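Local atomic coordinates of P450 epoxidase (Sorangium cellulosum, PDB entry 1Q5D), a protein that is a cytochrome P450, a haem protein rich in helix that holds protoporphyrin IX with iron in its interior. Residues L208-G211 / V212-R216. Numbering follows the deposited sequence.
Sequences LLHG and VLDER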
loop_
_atom_site.group_PDB
_atom_site.type_symbol
_atom_site.label_atom_id
_atom_site.label_comp_id
_atom_site.label_asym_id
_atom_site.label_seq_id
_atom_site.Cartn_x
_atom_site.Cartn_y
_atom_site.Cartn_z
ATOM N N LEU A 208 -15.516 -6.208 -15.103
ATOM C CA LEU A 208 -14.544 -7.258 -15.358
ATOM C C LEU A 208 -14.463 -8.230 -14.181
ATOM O O LEU A 208 -14.471 -9.452 -14.363
ATOM C CB LEU A 208 -13.182 -6.638 -15.613
ATOM C CG LEU A 208 -12.272 -7.344 -16.607
ATOM C CD1 LEU A 208 -11.057 -6.481 -16.897
ATOM C CD2 LEU A 208 -11.853 -8.693 -16.075
ATOM N N LEU A 209 -14.385 -7.682 -12.973
ATOM C CA LEU A 209 -14.361 -8.502 -11.771
ATOM C C LEU A 209 -15.599 -9.393 -11.705
ATOM O O LEU A 209 -15.502 -10.581 -11.389
ATOM C CB LEU A 209 -14.259 -7.622 -10.519
ATOM C CG LEU A 209 -14.305 -8.364 -9.183
ATOM C CD1 LEU A 209 -13.184 -9.390 -9.087
ATOM C CD2 LEU A 209 -14.244 -7.379 -8.032
ATOM N N HIS A 210 -16.764 -8.818 -12.013
ATOM C CA HIS A 210 -18.017 -9.570 -12.016
ATOM C C HIS A 210 -17.937 -10.760 -12.987
ATOM O O HIS A 210 -18.382 -11.878 -12.666
ATOM C CB HIS A 210 -19.184 -8.647 -12.385
ATOM C CG HIS A 210 -20.525 -9.306 -12.317
ATOM N ND1 HIS A 210 -21.062 -9.781 -11.140
ATOM C CD2 HIS A 210 -21.446 -9.558 -13.278
ATOM C CE1 HIS A 210 -22.251 -10.309 -11.379
ATOM N NE2 HIS A 210 -22.508 -10.185 -12.670
ATOM N N GLY A 211 -17.345 -10.524 -14.152
ATOM C CA GLY A 211 -17.138 -11.571 -15.145
ATOM C C GLY A 211 -16.186 -12.675 -14.706
ATOM O O GLY A 211 -16.414 -13.859 -14.994
ATOM N N VAL A 212 -15.102 -12.285 -14.033
ATOM C CA VAL A 212 -14.132 -13.235 -13.499
ATOM C C VAL A 212 -14.776 -14.101 -12.424
ATOM O O VAL A 212 -14.611 -15.317 -12.419
ATOM C CB VAL A 212 -12.885 -12.509 -12.916
ATOM C CG1 VAL A 212 -12.021 -13.465 -12.082
ATOM C CG2 VAL A 212 -12.076 -11.882 -14.032
ATOM N N LEU A 213 -15.536 -13.479 -11.533
ATOM C CA LEU A 213 -16.202 -14.210 -10.475
ATOM C C LEU A 213 -17.287 -15.168 -11.003
ATOM O O LEU A 213 -17.391 -16.305 -10.540
ATOM C CB LEU A 213 -16.787 -13.252 -9.439
ATOM C CG LEU A 213 -15.771 -12.411 -8.642
ATOM C CD1 LEU A 213 -16.499 -11.463 -7.696
ATOM C CD2 LEU A 213 -14.831 -13.317 -7.881
ATOM N N ASP A 214 -18.086 -14.703 -11.962
ATOM C CA ASP A 214 -19.101 -15.554 -12.583
ATOM C C ASP A 214 -18.464 -16.751 -13.297
ATOM O O ASP A 214 -19.022 -17.844 -13.284
ATOM C CB ASP A 214 -19.941 -14.768 -13.587
ATOM C CG ASP A 214 -20.995 -13.888 -12.927
ATOM O OD1 ASP A 214 -21.471 -14.198 -11.815
ATOM O OD2 ASP A 214 -21.414 -12.848 -13.466
ATOM N N GLU A 215 -17.322 -16.542 -13.950
ATOM C CA GLU A 215 -16.630 -17.640 -14.634
ATOM C C GLU A 215 -16.081 -18.659 -13.640
ATOM O O GLU A 215 -16.134 -19.877 -13.888
ATOM C CB GLU A 215 -15.493 -17.122 -15.532
ATOM C CG GLU A 215 -14.980 -18.123 -16.565
ATOM C CD GLU A 215 -13.885 -19.062 -16.048
ATOM O OE1 GLU A 215 -13.294 -18.793 -14.979
ATOM O OE2 GLU A 215 -13.594 -20.089 -16.725
ATOM N N ARG A 216 -15.552 -18.171 -12.518
ATOM C CA ARG A 216 -15.016 -19.067 -11.498
ATOM C C ARG A 216 -16.148 -19.828 -10.818
ATOM O O ARG A 216 -15.952 -20.938 -10.319
ATOM C CB ARG A 216 -14.171 -18.308 -10.462
ATOM C CG ARG A 216 -13.436 -19.262 -9.481
ATOM C CD ARG A 216 -12.253 -19.999 -10.106
ATOM N NE ARG A 216 -11.637 -19.203 -11.156
ATOM C CZ ARG A 216 -10.661 -18.329 -10.937
ATOM N NH1 ARG A 216 -10.177 -18.194 -9.702
ATOM N NH2 ARG A 216 -10.144 -17.627 -11.943
#
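Val212 meets Leu208 one turn back along helix 195-218, and the pair illustrates how i to i+4 neighbours touch in a regular helix. Val212 CG2, anti to its own carbonyl carbon and beside N, lies 3.8 Å from Leu208 CD2, while Val212 N donates to Leu208 O at 2.9 Å. Phe172 of helix 169-182 touches both side chains. On another side of the helix Leu213 repeats the pattern more deeply buried: its CG lies 4.0 Å from Leu209 CD1, the two branched ends crossing at a slant, and its N bonds to Leu209 O at an N-H...O angle of 165°. In this P450 the paired leucines turn inward to helix 241-255, where both touch Val245; the aliphatic side chains here face neighbouring helices, while His210 and Glu215 are exposed. Asp214 carries OD2 back over one face of the His210 ring, 3.0 Å above the ring plane and offset toward the rim, with the ring and carboxylate planes 76° apart. Although Asp214 OD2 comes 3.0 Å from His210 NE2, it approaches over the face, too poorly angled for a hydrogen bond; OD1 instead forms a salt bridge with Arg217. Glu215 N continues the series, bonding to Gly211 O at 3.0 Å, and its side chain, bent at chi2 (-87°), leads away from Gly211 to a hydrogen bond between Glu215 OE2 and Asn219 ND2.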